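Local coordinates for DNA repair protein MmcB-related protein (PDB 3DNX) that is of unknown function but belongs to the MmcB-like family of the PDDEXK nuclease clan and may therefore act on DNA in repair, at residues P12-A17 with S31-V36; E53-E58 with A109-M114; A70-Y75 with P96-L101. All coordinates share one frame; numbering follows the deposited sequence. Where two conformers were deposited one is given.

Overall arrangement
The three contacts lie along one mixed six-stranded sheet. Contact 1 packs the start of helix 12-26 beside the edge strand 30-35; contact 2 spans from strand 54-59 to the other edge strand, 109-113; contact 3 sets the loop after helix 63-68 against the turn leading into strand 100-104. Centres of contacts 1 and 3 lie about 17 Å apart, those of 1 and 2 about 13 Å. Contacts 2 and 3 touch through a probable hydrogen bond, Arg113 O to Leu101 N, 2.8 Å, and contact 3 is nested in the loop contact 2 closes. A sodium ion lies about 4 Å from the Glu33 side chain; the Trp72 side chain is about 11 Å from one. Cys59 and Asp65 form a sodium site.

Contact 1 (P12-A17 with S31-V36); sequences PGQRLA and SVEEFV
Glu33 OE2 is gripped by two waters and, through a salt bridge, by Arg144 of the second subunit, where the chain corner at Glu33 and Glu34 meets Ala17 of helix 12-26. One water donates to Glu33 OE2 at 2.6 Å and to Gln14 O at 2.8 Å; a second donates to Glu33 OE2 at 2.5 Å and to Ala17 O at 3.0 Å. The two waters stand about 105° apart at Glu33 OE2 and lead to carbonyls three residues apart in the helix. The Ala17 methyl lies almost squarely over the flat of the same carboxylate: Ala17 CB is 3.6 Å from Glu33 CD and only slightly farther from both its oxygens. Glu33 gets there with CG anti to the carbonyl carbon (chi1 -75°) and CD fully extended beyond it (chi2 -170°), which carries the carboxylate across to the helix. Gln14 CG merely grazes Glu33 OE1 at 4.4 Å, its amide oxygen being turned to Gln11 N. The chain bends at Glu33 and Glu34, and Glu34 and Phe35 together face Val43, a G1 beta bulge. Since no direct bond joins the two segments, helix and strand are linked by a methyl-to-carboxylate contact and two water bridges, and the oxygen at the hub of those bridges also ties this corner to the other subunit.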
# COMPACT_ATOMS: atom_id res chain seq x y z
N PRO A 12 5.48 -15.41 -18.13
CA PRO A 12 4.19 -15.10 -18.79
C PRO A 12 3.07 -14.53 -17.87
O PRO A 12 2.40 -13.55 -18.23
CB PRO A 12 3.79 -16.45 -19.41
CG PRO A 12 5.08 -17.14 -19.66
CD PRO A 12 5.95 -16.77 -18.48
N GLY A 13 2.88 -15.12 -16.70
CA GLY A 13 1.85 -14.58 -15.79
C GLY A 13 2.18 -13.18 -15.30
O GLY A 13 1.29 -12.31 -15.10
N GLN A 14 3.47 -12.92 -15.10
CA GLN A 14 3.88 -11.62 -14.65
C GLN A 14 3.63 -10.57 -15.72
O GLN A 14 3.41 -9.42 -15.40
CB GLN A 14 5.36 -11.61 -14.23
CG GLN A 14 5.64 -12.36 -12.93
CD GLN A 14 7.11 -12.40 -12.61
OE1 GLN A 14 7.93 -12.77 -13.45
NE2 GLN A 14 7.45 -12.05 -11.37
N ARG A 15 3.76 -10.98 -16.97
CA ARG A 15 3.51 -10.10 -18.11
C ARG A 15 2.07 -9.63 -18.12
O ARG A 15 1.80 -8.44 -18.19
CB ARG A 15 3.88 -10.83 -19.41
CG ARG A 15 5.38 -10.87 -19.72
CD ARG A 15 5.64 -11.55 -21.05
NE ARG A 15 6.98 -11.29 -21.57
CZ ARG A 15 7.31 -10.36 -22.48
NH1 ARG A 15 8.57 -10.26 -22.88
NH2 ARG A 15 6.41 -9.53 -23.00
N LEU A 16 1.15 -10.59 -18.06
CA LEU A 16 -0.27 -10.27 -18.01
C LEU A 16 -0.55 -9.35 -16.82
O LEU A 16 -1.25 -8.36 -16.98
CB LEU A 16 -1.15 -11.53 -17.92
CG LEU A 16 -1.08 -12.53 -19.08
CD1 LEU A 16 -1.80 -13.86 -18.72
CD2 LEU A 16 -1.70 -11.91 -20.31
N ALA A 17 0.03 -9.65 -15.65
CA ALA A 17 -0.24 -8.86 -14.48
C ALA A 17 0.25 -7.40 -14.64
O ALA A 17 -0.32 -6.48 -14.05
CB ALA A 17 0.38 -9.48 -13.24
N SER A 31 -3.30 -1.71 -7.39
CA SER A 31 -3.19 -3.17 -7.39
C SER A 31 -1.93 -3.62 -6.69
O SER A 31 -0.98 -2.86 -6.51
CB SER A 31 -3.24 -3.71 -8.80
OG SER A 31 -2.13 -3.25 -9.56
N VAL A 32 -1.96 -4.89 -6.27
CA VAL A 32 -0.78 -5.61 -5.87
C VAL A 32 -0.78 -6.98 -6.52
O VAL A 32 -1.82 -7.48 -6.99
CB VAL A 32 -0.60 -5.78 -4.32
CG1 VAL A 32 -0.44 -4.39 -3.63
CG2 VAL A 32 -1.69 -6.59 -3.68
N GLU A 33 0.38 -7.59 -6.53
CA GLU A 33 0.52 -8.92 -7.05
C GLU A 33 0.76 -9.97 -5.96
O GLU A 33 1.31 -9.70 -4.88
CB GLU A 33 1.67 -8.97 -8.06
CG GLU A 33 1.38 -8.37 -9.39
CD GLU A 33 2.50 -8.68 -10.42
OE1 GLU A 33 2.90 -9.89 -10.58
OE2 GLU A 33 2.95 -7.74 -11.09
N GLU A 34 0.32 -11.20 -6.27
CA GLU A 34 0.55 -12.36 -5.39
C GLU A 34 0.02 -12.09 -3.99
O GLU A 34 0.72 -12.23 -3.02
CB GLU A 34 2.03 -12.69 -5.36
CG GLU A 34 2.58 -12.87 -6.75
CD GLU A 34 3.99 -13.38 -6.76
OE1 GLU A 34 4.81 -12.84 -6.00
OE2 GLU A 34 4.27 -14.31 -7.55
N PHE A 35 -1.24 -11.70 -3.93
CA PHE A 35 -1.89 -11.39 -2.70
C PHE A 35 -2.53 -12.59 -1.99
O PHE A 35 -3.22 -13.39 -2.62
CB PHE A 35 -2.99 -10.39 -2.98
CG PHE A 35 -3.68 -9.95 -1.77
CD1 PHE A 35 -4.95 -10.39 -1.49
CD2 PHE A 35 -3.04 -9.11 -0.86
CE1 PHE A 35 -5.61 -9.98 -0.37
CE2 PHE A 35 -3.70 -8.72 0.28
CZ PHE A 35 -5.00 -9.14 0.52
N VAL A 36 -2.34 -12.66 -0.68
CA VAL A 36 -2.84 -13.79 0.15
C VAL A 36 -4.04 -13.35 1.00
O VAL A 36 -3.88 -12.72 2.05
CB VAL A 36 -1.76 -14.36 1.06
CG1 VAL A 36 -2.34 -15.43 1.99
CG2 VAL A 36 -0.62 -14.91 0.25
O HOH W 1 4.47 -7.92 -13.24
O HOH W 2 1.29 -5.98 -11.62

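Contact 2 (E53-E58 with A109-M114); sequences EIWVIE and AEIVRM
Trp55 and Ile111 reach for each other from opposite directions, and this is the close part of the contact. Ile111 CD1 touches the far end of the indole, 4.0 Å from Trp55 CZ3 and 4.1 Å from Trp55 CH2, approaching the ring obliquely. With CG anti to the carbonyl carbon (chi1 -71°), the Trp55 ring projects toward the edge strand, and Phe29 and Phe83 pack against it with their planes tilted by about 40°. Ile111 in turn touches Leu102. Strands 54-59 and 109-113 are third and sixth in the mixed sheet of this PDDEXK-clan domain, with 81-86 and 100-104 between them, so the indole, with Ile111 and Met114 reaching in from the other side, spans the two strands between. Strand 109-113 is bent by a classic beta bulge in which Val112 and Arg113 both face Leu101. Past that bulge the packing slackens. The solvent-exposed Met114, a selenomethionine in the crystal, folds its end back toward the ring, yet Met114 CE stays 4.4 Å from Trp55 CH2. Its selenium makes a Met-aromatic contact, Met114 SE lying 5.1 Å from the centroid of the Trp55 six-membered ring and 42° off the ring normal.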
# COMPACT_ATOMS: atom_id res chain seq x y z
N GLU A 53 -13.72 -0.97 -3.45
CA GLU A 53 -14.13 -2.16 -4.23
C GLU A 53 -12.91 -3.12 -4.33
O GLU A 53 -11.77 -2.68 -4.48
CB GLU A 53 -14.62 -1.71 -5.62
CG GLU A 53 -15.66 -0.53 -5.65
CD GLU A 53 -15.05 0.88 -5.94
OE1 GLU A 53 -15.55 1.63 -6.81
OE2 GLU A 53 -14.07 1.27 -5.33
N ILE A 54 -13.13 -4.42 -4.16
CA ILE A 54 -12.04 -5.40 -4.24
C ILE A 54 -12.29 -6.32 -5.44
O ILE A 54 -13.36 -6.93 -5.57
CB ILE A 54 -11.89 -6.22 -2.91
CG1 ILE A 54 -11.46 -5.30 -1.76
CG2 ILE A 54 -10.83 -7.34 -3.04
CD1 ILE A 54 -11.89 -5.79 -0.41
N TRP A 55 -11.29 -6.37 -6.33
CA TRP A 55 -11.28 -7.21 -7.52
C TRP A 55 -10.15 -8.22 -7.43
O TRP A 55 -9.05 -7.89 -7.00
CB TRP A 55 -11.04 -6.36 -8.75
CG TRP A 55 -12.18 -5.48 -9.15
CD1 TRP A 55 -13.29 -5.18 -8.43
CD2 TRP A 55 -12.28 -4.75 -10.37
NE1 TRP A 55 -14.08 -4.28 -9.12
CE2 TRP A 55 -13.48 -4.01 -10.32
CE3 TRP A 55 -11.46 -4.62 -11.47
CZ2 TRP A 55 -13.89 -3.18 -11.36
CZ3 TRP A 55 -11.89 -3.79 -12.52
CH2 TRP A 55 -13.09 -3.09 -12.44
N VAL A 56 -10.44 -9.45 -7.78
CA VAL A 56 -9.43 -10.47 -7.93
C VAL A 56 -9.34 -10.75 -9.43
O VAL A 56 -10.36 -10.97 -10.12
CB VAL A 56 -9.80 -11.74 -7.15
CG1 VAL A 56 -9.06 -12.98 -7.71
CG2 VAL A 56 -9.57 -11.50 -5.65
N ILE A 57 -8.10 -10.73 -9.92
CA ILE A 57 -7.82 -11.06 -11.31
C ILE A 57 -6.80 -12.18 -11.35
O ILE A 57 -5.67 -12.03 -10.88
CB ILE A 57 -7.31 -9.84 -12.12
CG1 ILE A 57 -8.33 -8.72 -12.07
CG2 ILE A 57 -7.02 -10.20 -13.59
CD1 ILE A 57 -7.85 -7.57 -11.24
N GLU A 58 -7.22 -13.31 -11.93
CA GLU A 58 -6.36 -14.42 -12.16
C GLU A 58 -5.84 -14.38 -13.59
O GLU A 58 -6.64 -14.48 -14.56
CB GLU A 58 -7.11 -15.74 -11.90
CG GLU A 58 -7.36 -16.04 -10.46
CD GLU A 58 -6.08 -16.30 -9.71
OE1 GLU A 58 -5.54 -17.42 -9.83
OE2 GLU A 58 -5.62 -15.40 -8.99
N ALA A 109 -4.19 -3.66 -21.02
CA ALA A 109 -5.27 -4.60 -20.90
C ALA A 109 -6.60 -3.93 -21.19
O ALA A 109 -6.71 -2.70 -21.21
CB ALA A 109 -5.29 -5.24 -19.52
N GLU A 110 -7.62 -4.73 -21.49
CA GLU A 110 -8.99 -4.20 -21.62
C GLU A 110 -10.00 -5.16 -21.02
O GLU A 110 -9.86 -6.35 -21.13
CB GLU A 110 -9.35 -3.91 -23.08
CG GLU A 110 -9.30 -5.12 -24.00
CD GLU A 110 -9.53 -4.82 -25.48
OE1 GLU A 110 -9.71 -3.65 -25.86
OE2 GLU A 110 -9.51 -5.78 -26.29
N ILE A 111 -11.03 -4.65 -20.40
CA ILE A 111 -12.09 -5.50 -19.86
C ILE A 111 -13.03 -5.74 -21.06
O ILE A 111 -13.49 -4.79 -21.70
CB ILE A 111 -12.86 -4.81 -18.76
CG1 ILE A 111 -11.94 -4.48 -17.57
CG2 ILE A 111 -14.08 -5.65 -18.34
CD1 ILE A 111 -12.61 -3.73 -16.49
N VAL A 112 -13.23 -6.98 -21.42
CA VAL A 112 -14.15 -7.29 -22.51
C VAL A 112 -15.49 -7.80 -21.96
O VAL A 112 -16.49 -7.82 -22.68
CB VAL A 112 -13.53 -8.24 -23.55
CG1 VAL A 112 -12.42 -7.47 -24.35
CG2 VAL A 112 -13.00 -9.50 -22.92
N ARG A 113 -15.48 -8.23 -20.69
CA ARG A 113 -16.65 -8.68 -19.98
C ARG A 113 -16.54 -8.32 -18.50
O ARG A 113 -15.63 -8.77 -17.79
CB ARG A 113 -16.79 -10.21 -20.16
CG ARG A 113 -18.05 -10.78 -19.62
CD ARG A 113 -18.24 -12.19 -20.15
NE ARG A 113 -17.46 -13.17 -19.45
CZ ARG A 113 -16.81 -14.19 -20.02
NH1 ARG A 113 -16.15 -15.05 -19.25
NH2 ARG A 113 -16.83 -14.38 -21.33
N MSE A 114 -17.47 -7.49 -18.03
CA MSE A 114 -17.43 -6.96 -16.67
C MSE A 114 -17.89 -8.07 -15.76
O MSE A 114 -18.87 -8.76 -16.09
CB MSE A 114 -18.31 -5.71 -16.57
CG MSE A 114 -18.42 -5.12 -15.23
SE MSE A 114 -16.71 -4.64 -14.43
CE MSE A 114 -16.08 -3.28 -15.66

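Contact 3 (A70-Y75 with P96-L101); sequences AKWQGY and PAESGL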
# COMPACT_ATOMS: atom_id res chain seq x y z
N ALA A 70 -8.48 -25.01 -10.83
CA ALA A 70 -9.79 -25.71 -10.70
C ALA A 70 -10.68 -25.27 -9.51
O ALA A 70 -11.90 -25.27 -9.61
CB ALA A 70 -9.59 -27.22 -10.67
N LYS A 71 -10.04 -24.88 -8.40
CA LYS A 71 -10.77 -24.40 -7.21
C LYS A 71 -11.02 -22.87 -7.23
O LYS A 71 -11.22 -22.28 -6.17
CB LYS A 71 -10.02 -24.79 -5.92
CG LYS A 71 -9.57 -26.26 -5.81
CD LYS A 71 -10.75 -27.25 -5.80
CE LYS A 71 -10.26 -28.69 -5.61
NZ LYS A 71 -11.22 -29.59 -4.88
N TRP A 72 -11.05 -22.27 -8.43
CA TRP A 72 -11.19 -20.81 -8.60
C TRP A 72 -12.46 -20.26 -7.95
O TRP A 72 -12.49 -19.10 -7.56
CB TRP A 72 -11.17 -20.40 -10.10
CG TRP A 72 -12.36 -20.89 -10.86
CD1 TRP A 72 -12.50 -22.11 -11.48
CD2 TRP A 72 -13.60 -20.20 -11.05
NE1 TRP A 72 -13.77 -22.22 -12.03
CE2 TRP A 72 -14.46 -21.07 -11.78
CE3 TRP A 72 -14.09 -18.96 -10.65
CZ2 TRP A 72 -15.78 -20.72 -12.12
CZ3 TRP A 72 -15.40 -18.60 -11.00
CH2 TRP A 72 -16.22 -19.48 -11.73
N GLN A 73 -13.51 -21.06 -7.88
CA GLN A 73 -14.72 -20.59 -7.21
C GLN A 73 -14.45 -20.19 -5.74
O GLN A 73 -15.17 -19.37 -5.20
CB GLN A 73 -15.86 -21.58 -7.32
CG GLN A 73 -16.62 -21.36 -8.63
CD GLN A 73 -17.32 -22.59 -9.10
OE1 GLN A 73 -18.55 -22.64 -9.15
NE2 GLN A 73 -16.54 -23.61 -9.46
N GLY A 74 -13.38 -20.73 -5.15
CA GLY A 74 -12.94 -20.34 -3.80
C GLY A 74 -12.43 -18.93 -3.66
O GLY A 74 -12.38 -18.39 -2.54
N TYR A 75 -12.05 -18.31 -4.78
CA TYR A 75 -11.68 -16.91 -4.76
C TYR A 75 -12.87 -15.96 -4.61
O TYR A 75 -12.70 -14.82 -4.20
CB TYR A 75 -10.92 -16.49 -6.01
CG TYR A 75 -9.63 -17.21 -6.29
CD1 TYR A 75 -9.46 -17.89 -7.49
CD2 TYR A 75 -8.56 -17.17 -5.40
CE1 TYR A 75 -8.27 -18.53 -7.80
CE2 TYR A 75 -7.34 -17.82 -5.70
CZ TYR A 75 -7.21 -18.50 -6.90
OH TYR A 75 -6.05 -19.15 -7.24
N PRO A 96 -15.21 -19.79 -17.63
CA PRO A 96 -16.57 -19.73 -17.05
C PRO A 96 -17.34 -18.46 -17.50
O PRO A 96 -16.81 -17.33 -17.40
CB PRO A 96 -16.31 -19.67 -15.56
CG PRO A 96 -14.96 -20.26 -15.36
CD PRO A 96 -14.17 -20.06 -16.63
N ALA A 97 -18.57 -18.66 -17.96
CA ALA A 97 -19.39 -17.59 -18.49
C ALA A 97 -19.68 -16.49 -17.49
O ALA A 97 -19.85 -15.33 -17.87
CB ALA A 97 -20.69 -18.18 -18.97
N GLU A 98 -19.76 -16.86 -16.21
CA GLU A 98 -20.15 -15.98 -15.10
C GLU A 98 -19.04 -15.02 -14.66
O GLU A 98 -19.30 -14.04 -13.96
CB GLU A 98 -20.63 -16.81 -13.89
CG GLU A 98 -19.87 -18.15 -13.63
CD GLU A 98 -20.16 -19.25 -14.69
OE1 GLU A 98 -21.19 -19.18 -15.37
OE2 GLU A 98 -19.33 -20.16 -14.85
N SER A 99 -17.81 -15.33 -15.04
CA SER A 99 -16.65 -14.53 -14.70
C SER A 99 -16.46 -13.29 -15.56
O SER A 99 -16.92 -13.21 -16.69
CB SER A 99 -15.42 -15.41 -14.84
OG SER A 99 -15.55 -16.53 -13.97
N GLY A 100 -15.81 -12.30 -14.99
CA GLY A 100 -15.29 -11.19 -15.77
C GLY A 100 -14.09 -11.60 -16.60
O GLY A 100 -13.50 -12.66 -16.36
N LEU A 101 -13.74 -10.78 -17.60
CA LEU A 101 -12.66 -11.12 -18.49
C LEU A 101 -11.93 -9.91 -18.99
O LEU A 101 -12.53 -8.97 -19.54
CB LEU A 101 -13.20 -11.94 -19.70
CG LEU A 101 -12.18 -12.43 -20.77
CD1 LEU A 101 -11.13 -13.39 -20.19
CD2 LEU A 101 -12.90 -13.14 -21.98
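The Trp72 indole and the Pro96 ring pass one another, pointing opposite ways. The touch is tight: Pro96 CG is 3.4 Å from Trp72 CZ2, and Pro96 CB follows at 3.6 Å from the same carbon. Pro96 CG stands above the indole plane, displaced toward the rim, while CG of the neighbouring Gln73 lies on the opposite face, so each face has a carbon near its rim. Farther along the benzene part, Ser99 OG comes obliquely to 3.6 Å from Trp72 CZ3, a van der Waals approach, and Glu98 CG comes to the ring edge. What directs the indole is a first torsion that sets CG between the backbone N and the carbonyl carbon (chi1 66°). The backbone around it is a short turn, with Tyr75 N bonded to Trp72 O at 2.9 Å. On the other side, a type I beta turn from Pro96 to Ser99, closed by Ser99 N to Pro96 O at 3.3 Å, brings proline and serine to the same ring. Putting an alanine at Trp72 would probably open a gap beside Pro96 and Ser99, leaving the turn without its aromatic neighbour. Outside this shell, Trp84 meets the indole edge-to-face and the Tyr82 ring meets it with planes about 25° apart. Both belong to strand 81-86, whose backbone at Tyr82 and Trp84 hydrogen-bonds that of Gly100. Arg113 NE of the edge strand 109-113 holds Ser99 O, so the contact joins the loop after helix 63-68 to the entry of strand 100-104, between strands 81-86 and 109-113.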